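Local coordinates for aromatic-amino-acid:2-oxoglutarate transaminase (Candida albicans, PDB 6HND) that catalyses the pyridoxal-phosphate-dependent transfer of amino groups from aromatic amino acids to 2-oxo acids, with 2-oxoglutarate the likely usual acceptor, at the interface of chains A and B. Coordinates in Å, arbitrary orientation; residue numbers count along the deposited sequence, not the author numbering. Chains: chain A/B, Aromatic-amino-acid:2-oxoglutarate transaminase.

Three patches show how a two-fold interface can join an apolar core to paired strands and a reaching N-terminal segment. Contacts 1 and 3 are near neighbours, the centres of their C-alpha atoms about 9 Å apart; they share A:Ile53 and B:Ile380 and draw on strand 53-60 and helix 375-388. Contact 2 lies remote, its C-alpha centre about 31 Å from that of contact 1 and 39 Å from that of contact 3, where residues 40-42 of chain B dock on chain A. Each patch has its twin with the chains exchanged, an arrangement consistent with the dimers typical of this aminotransferase family.

Contact 1: the interface of chains A and B. Residues chain A 53, 56, 376-377, 380; chain B 53, 56, 376-377, 380.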
loop_
_atom_site.group_PDB
_atom_site.type_symbol
_atom_site.label_atom_id
_atom_site.label_comp_id
_atom_site.label_asym_id
_atom_site.label_seq_id
_atom_site.Cartn_x
_atom_site.Cartn_y
_atom_site.Cartn_z
ATOM N N ILE A 53 20.441 -7.670 -0.075
ATOM C CA ILE A 53 19.976 -9.085 0.019
ATOM C C ILE A 53 20.395 -9.812 -1.258
ATOM O O ILE A 53 19.989 -9.380 -2.346
ATOM C CB ILE A 53 18.445 -9.177 0.232
ATOM C CG1 ILE A 53 17.966 -8.476 1.503
ATOM C CG2 ILE A 53 17.956 -10.616 0.195
ATOM C CD1 ILE A 53 16.459 -8.531 1.630
ATOM N N ILE A 56 17.355 -15.575 -0.352
ATOM C CA ILE A 56 16.405 -15.783 0.784
ATOM C C ILE A 56 15.976 -17.248 0.776
ATOM O O ILE A 56 15.542 -17.752 -0.291
ATOM C CB ILE A 56 15.178 -14.843 0.713
ATOM C CG1 ILE A 56 15.584 -13.364 0.791
ATOM C CG2 ILE A 56 14.183 -15.237 1.797
ATOM C CD1 ILE A 56 14.453 -12.382 0.599
ATOM N N LEU A 376 8.963 -7.575 -2.656
ATOM C CA LEU A 376 9.628 -8.661 -1.886
ATOM C C LEU A 376 8.571 -9.661 -1.401
ATOM O O LEU A 376 8.820 -10.877 -1.468
ATOM C CB LEU A 376 10.374 -8.043 -0.706
ATOM C CG LEU A 376 10.939 -9.036 0.292
ATOM C CD1 LEU A 376 11.859 -9.994 -0.424
ATOM C CD2 LEU A 376 11.681 -8.303 1.405
ATOM N N THR A 377 7.412 -9.168 -0.946
ATOM C CA THR A 377 6.273 -10.023 -0.515
ATOM C C THR A 377 5.731 -10.786 -1.729
ATOM O O THR A 377 5.551 -11.981 -1.612
ATOM C CB THR A 377 5.232 -9.206 0.232
ATOM O OG1 THR A 377 5.930 -8.647 1.348
ATOM C CG2 THR A 377 4.051 -10.016 0.719
ATOM N N ILE A 380 8.095 -13.616 -2.398
ATOM C CA ILE A 380 8.076 -14.736 -1.414
ATOM C C ILE A 380 6.788 -15.558 -1.578
ATOM O O ILE A 380 6.891 -16.786 -1.588
ATOM C CB ILE A 380 8.247 -14.211 0.015
ATOM C CG1 ILE A 380 9.695 -13.778 0.255
ATOM C CG2 ILE A 380 7.794 -15.258 1.012
ATOM C CD1 ILE A 380 9.894 -12.923 1.471
ATOM N N ILE B 53 4.758 -20.215 6.689
ATOM C CA ILE B 53 6.196 -19.839 6.851
ATOM C C ILE B 53 6.543 -19.932 8.329
ATOM O O ILE B 53 5.958 -19.154 9.082
ATOM C CB ILE B 53 6.483 -18.410 6.336
ATOM C CG1 ILE B 53 6.228 -18.264 4.828
ATOM C CG2 ILE B 53 7.888 -18.006 6.723
ATOM C CD1 ILE B 53 6.230 -16.841 4.304
ATOM N N ILE B 56 12.670 -17.709 8.216
ATOM C CA ILE B 56 13.267 -17.091 6.993
ATOM C C ILE B 56 14.749 -16.835 7.285
ATOM O O ILE B 56 15.061 -16.359 8.385
ATOM C CB ILE B 56 12.510 -15.812 6.568
ATOM C CG1 ILE B 56 11.023 -16.096 6.340
ATOM C CG2 ILE B 56 13.143 -15.170 5.346
ATOM C CD1 ILE B 56 10.242 -14.871 5.941
ATOM N N LEU B 376 5.572 -8.437 6.386
ATOM C CA LEU B 376 6.667 -9.396 6.057
ATOM C C LEU B 376 7.882 -8.560 5.669
ATOM O O LEU B 376 8.987 -8.931 6.032
ATOM C CB LEU B 376 6.238 -10.347 4.924
ATOM C CG LEU B 376 7.316 -11.325 4.444
ATOM C CD1 LEU B 376 7.978 -12.059 5.606
ATOM C CD2 LEU B 376 6.770 -12.322 3.431
ATOM N N THR B 377 7.672 -7.458 4.954
ATOM C CA THR B 377 8.776 -6.600 4.451
ATOM C C THR B 377 9.350 -5.797 5.612
ATOM O O THR B 377 10.585 -5.714 5.698
ATOM C CB THR B 377 8.304 -5.686 3.329
ATOM O OG1 THR B 377 7.899 -6.595 2.308
ATOM C CG2 THR B 377 9.371 -4.712 2.864
ATOM N N ILE B 380 11.500 -8.290 7.495
ATOM C CA ILE B 380 12.804 -8.556 6.832
ATOM C C ILE B 380 13.682 -7.307 6.961
ATOM O O ILE B 380 14.838 -7.437 7.375
ATOM C CB ILE B 380 12.627 -9.029 5.384
ATOM C CG1 ILE B 380 12.028 -10.438 5.345
ATOM C CG2 ILE B 380 13.950 -8.954 4.621
ATOM C CD1 ILE B 380 11.623 -10.876 3.954
#
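Helix 375-388 of each chain meets its twin across the two-fold axis, and strand 53-60 of each chain closes the flank of this small apolar core. A:Leu376 and B:Ile380 reach toward each other tip to tip, the CD2 methyl of the leucine lying 3.6 Å from the CD1 methyl of the isoleucine. The exchanged pair, A:Ile380 and B:Leu376, repeats the arrangement. Between them the two isoleucines also meet end on, A:Ile380 CD1 to B:Ile380 CD1 at 3.7 Å, which gathers four branched side chains round the axis. In B:Leu376 the CG carbon is anti to the backbone N (chi1 177°), which carries the branch away from its own helix and lets CD2 touch both CD1 and CG2 of A:Ile380.

The strands add a second layer. A:Ile53 comes at about a right angle to B:Ile380, its CD1 end 3.9 Å from the CG2 branch, while A:Ile56 and B:Ile56 meet at a slant through their CG2 methyls, 3.7 Å apart. Isoleucines from strand and helix thus meet methyl to methyl at van der Waals distance. The polar exception is the threonine pair near the helices' N-terminal ends: A:Thr377 OG1 and B:Thr377 OG1 lie 3.0 Å apart in a weak hydrogen bond, in which either hydroxyl could be the donor.

Contact 2: the interface of chains A and B. Residues chain A 468-469, 490, 492; chain B 40-42.
A:Leu468 and B:Ala40 form the modest apolar centre of this contact, the CB of the leucine resting 4.0 Å from the CA of the alanine. Beside them A:Val469 CA lies at the same separation, 4.0 Å, from B:Ser42 CB, and the CD2 branch of B:Leu41 leans over the carbonyl of A:Cys492.

Outward from these carbons the backbone takes over. B:Leu41 N donates to A:Leu468 O at 2.6 Å, and A:Cys492 N donates to B:Leu41 O at 2.7 Å, so the incoming segment is gripped from both sides. At the rim, A:Arg490 NH2 donates to the backbone carbonyl B:Ser42 O over 2.7 Å, with the oxygen close to the guanidinium plane. A bend at chi3 (69°) turns the guanidinium toward that oxygen. Water 1 lies at the same group's edge, 3.0 Å from A:Arg490 NE in a nearly straight bond (171° at H), and also bonds to A:Arg490 O, B:Leu41 O and B:Ser42 O, tying the side chain to both backbones.

In the fold, A:Leu468 pairs in parallel with B:Ala40, whose short strand 39-40 joins strand 467-468; B:Leu41 and B:Ser42 then run on between strands 467-468 and 488-492 of chain A.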
loop_
_atom_site.group_PDB
_atom_site.type_symbol
_atom_site.label_atom_id
_atom_site.label_comp_id
_atom_site.label_asym_id
_atom_site.label_seq_id
_atom_site.Cartn_x
_atom_site.Cartn_y
_atom_site.Cartn_z
ATOM N N LEU A 468 -14.139 -12.345 25.208
ATOM C CA LEU A 468 -14.231 -11.157 24.312
ATOM C C LEU A 468 -14.864 -11.575 22.982
ATOM O O LEU A 468 -14.359 -12.532 22.303
ATOM C CB LEU A 468 -12.837 -10.566 24.083
ATOM C CG LEU A 468 -12.027 -10.279 25.352
ATOM C CD1 LEU A 468 -10.612 -9.815 25.013
ATOM C CD2 LEU A 468 -12.730 -9.261 26.239
ATOM N N VAL A 469 -15.939 -10.886 22.637
ATOM C CA VAL A 469 -16.725 -11.098 21.397
ATOM C C VAL A 469 -16.983 -9.717 20.784
ATOM O O VAL A 469 -16.697 -8.731 21.470
ATOM C CB VAL A 469 -18.036 -11.832 21.731
ATOM C CG1 VAL A 469 -17.777 -13.181 22.335
ATOM C CG2 VAL A 469 -18.936 -11.010 22.640
ATOM N N ARG A 490 -20.920 -11.838 17.271
ATOM C CA ARG A 490 -20.098 -12.583 16.316
ATOM C C ARG A 490 -19.038 -13.295 17.144
ATOM O O ARG A 490 -18.495 -12.649 18.054
ATOM C CB ARG A 490 -19.482 -11.613 15.301
ATOM C CG ARG A 490 -18.851 -12.315 14.104
ATOM C CD ARG A 490 -17.959 -11.401 13.286
ATOM N NE ARG A 490 -16.749 -11.025 14.000
ATOM C CZ ARG A 490 -15.788 -10.208 13.544
ATOM N NH1 ARG A 490 -15.861 -9.664 12.338
ATOM N NH2 ARG A 490 -14.751 -9.947 14.315
ATOM N N CYS A 492 -15.471 -15.783 16.734
ATOM C CA CYS A 492 -14.431 -16.157 15.772
ATOM C C CYS A 492 -13.539 -17.192 16.429
ATOM O O CYS A 492 -12.923 -16.855 17.464
ATOM C CB CYS A 492 -13.614 -14.954 15.326
ATOM S SG CYS A 492 -12.404 -15.452 14.080
ATOM N N ALA B 40 -10.302 -14.657 23.793
ATOM C CA ALA B 40 -10.871 -13.823 22.712
ATOM C C ALA B 40 -11.559 -14.715 21.673
ATOM O O ALA B 40 -10.931 -15.657 21.183
ATOM C CB ALA B 40 -9.753 -13.022 22.104
ATOM N N LEU B 41 -12.813 -14.416 21.358
ATOM C CA LEU B 41 -13.522 -14.913 20.147
ATOM C C LEU B 41 -13.858 -13.700 19.270
ATOM O O LEU B 41 -14.802 -13.812 18.439
ATOM C CB LEU B 41 -14.804 -15.656 20.559
ATOM C CG LEU B 41 -14.619 -17.000 21.255
ATOM C CD1 LEU B 41 -15.950 -17.522 21.762
ATOM C CD2 LEU B 41 -13.965 -18.017 20.331
ATOM N N SER B 42 -13.129 -12.585 19.433
ATOM C CA SER B 42 -13.519 -11.271 18.855
ATOM C C SER B 42 -12.914 -11.101 17.454
ATOM O O SER B 42 -13.654 -11.219 16.481
ATOM C CB SER B 42 -13.186 -10.122 19.788
ATOM O OG SER B 42 -11.914 -10.294 20.366
HETATM O O HOH W 1 -16.059 -12.265 16.667
#

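Contact 3: the interface of chains A and B. Residues chain A 53-55; chain B 58-60, 343, 380.
A:Ser55 and B:Asn59 form the closely bonded part of this antiparallel strand pairing. The carboxamide B:Asn59 ND2 donates to the hydroxyl A:Ser55 OG over 2.7 Å, with the oxygen almost in the amide plane and the bond nearly straight (166° at H). Turned between its backbone N and carbonyl carbon (chi1 76°), A:Ser55 OG projects toward that amide. The backbones reinforce the pair: B:Asn59 N donates to A:Ser55 O, and the carbonyl B:Asn59 O accepts twice, from A:Asp54 N at 2.8 Å, lying in the carbonyl plane, and from A:Ser55 N at 3.1 Å, tilted from it. Two successive N-H groups on one oxygen mark a classic beta bulge at A:Asp54 and A:Ser55.

A:Ile53 is packed as tightly, lying obliquely over B:Val58 and B:Leu60, its CG1 3.8 Å from B:Val58 CG1. B:Phe343 turns its ring edge to it, CE1 lying 4.0 Å from A:Ile53 CD1, with that methyl in the ring plane. The loose side is A:Asp54, little buried by chain B beyond its bonded N, its CB 3.7 Å from B:Asn59 O.

Within the fold, the start of strand 53-60 in chain A pairs with the end of the same strand in chain B, beside helix 375-388.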
loop_
_atom_site.group_PDB
_atom_site.type_symbol
_atom_site.label_atom_id
_atom_site.label_comp_id
_atom_site.label_asym_id
_atom_site.label_seq_id
_atom_site.Cartn_x
_atom_site.Cartn_y
_atom_site.Cartn_z
ATOM N N ILE A 53 20.441 -7.670 -0.075
ATOM C CA ILE A 53 19.976 -9.085 0.019
ATOM C C ILE A 53 20.395 -9.812 -1.258
ATOM O O ILE A 53 19.989 -9.380 -2.346
ATOM C CB ILE A 53 18.445 -9.177 0.232
ATOM C CG1 ILE A 53 17.966 -8.476 1.503
ATOM C CG2 ILE A 53 17.956 -10.616 0.195
ATOM C CD1 ILE A 53 16.459 -8.531 1.630
ATOM N N ASP A 54 21.149 -10.900 -1.101
ATOM C CA ASP A 54 21.667 -11.724 -2.214
ATOM C C ASP A 54 20.721 -12.897 -2.472
ATOM O O ASP A 54 20.517 -13.252 -3.623
ATOM C CB ASP A 54 23.071 -12.253 -1.922
ATOM C CG ASP A 54 23.598 -12.970 -3.153
ATOM O OD1 ASP A 54 23.867 -12.264 -4.195
ATOM O OD2 ASP A 54 23.657 -14.226 -3.098
ATOM N N SER A 55 20.183 -13.506 -1.418
ATOM C CA SER A 55 19.268 -14.667 -1.533
ATOM C C SER A 55 18.441 -14.810 -0.257
ATOM O O SER A 55 18.806 -14.223 0.788
ATOM C CB SER A 55 20.038 -15.917 -1.837
ATOM O OG SER A 55 20.689 -16.393 -0.675
ATOM N N VAL B 58 17.733 -14.701 5.641
ATOM C CA VAL B 58 17.979 -13.578 4.693
ATOM C C VAL B 58 19.494 -13.511 4.543
ATOM O O VAL B 58 20.149 -13.178 5.536
ATOM C CB VAL B 58 17.390 -12.243 5.197
ATOM C CG1 VAL B 58 17.651 -11.108 4.219
ATOM C CG2 VAL B 58 15.896 -12.368 5.469
ATOM N N ASN B 59 19.987 -13.859 3.355
ATOM C CA ASN B 59 21.430 -13.981 3.028
ATOM C C ASN B 59 21.875 -12.698 2.313
ATOM O O ASN B 59 21.237 -12.331 1.295
ATOM C CB ASN B 59 21.690 -15.243 2.197
ATOM C CG ASN B 59 20.955 -16.442 2.750
ATOM O OD1 ASN B 59 20.981 -16.671 3.959
ATOM N ND2 ASN B 59 20.286 -17.192 1.882
ATOM N N LEU B 60 22.921 -12.054 2.840
ATOM C CA LEU B 60 23.280 -10.654 2.518
ATOM C C LEU B 60 24.644 -10.576 1.831
ATOM O O LEU B 60 25.412 -11.557 1.843
ATOM C CB LEU B 60 23.290 -9.843 3.809
ATOM C CG LEU B 60 22.003 -9.903 4.623
ATOM C CD1 LEU B 60 22.265 -9.361 6.007
ATOM C CD2 LEU B 60 20.874 -9.117 3.946
ATOM N N PHE B 343 18.105 0.881 0.010
ATOM C CA PHE B 343 17.947 -0.573 0.252
ATOM C C PHE B 343 17.457 -1.215 -1.052
ATOM O O PHE B 343 18.303 -1.839 -1.717
ATOM C CB PHE B 343 17.060 -0.804 1.473
ATOM C CG PHE B 343 17.131 -2.182 2.084
ATOM C CD1 PHE B 343 16.820 -3.314 1.334
ATOM C CD2 PHE B 343 17.466 -2.348 3.419
ATOM C CE1 PHE B 343 16.856 -4.574 1.905
ATOM C CE2 PHE B 343 17.503 -3.611 3.983
ATOM C CZ PHE B 343 17.211 -4.719 3.226
ATOM N N ILE B 380 11.500 -8.290 7.495
ATOM C CA ILE B 380 12.804 -8.556 6.832
ATOM C C ILE B 380 13.682 -7.307 6.961
ATOM O O ILE B 380 14.838 -7.437 7.375
ATOM C CB ILE B 380 12.627 -9.029 5.384
ATOM C CG1 ILE B 380 12.028 -10.438 5.345
ATOM C CG2 ILE B 380 13.950 -8.954 4.621
ATOM C CD1 ILE B 380 11.623 -10.876 3.954
#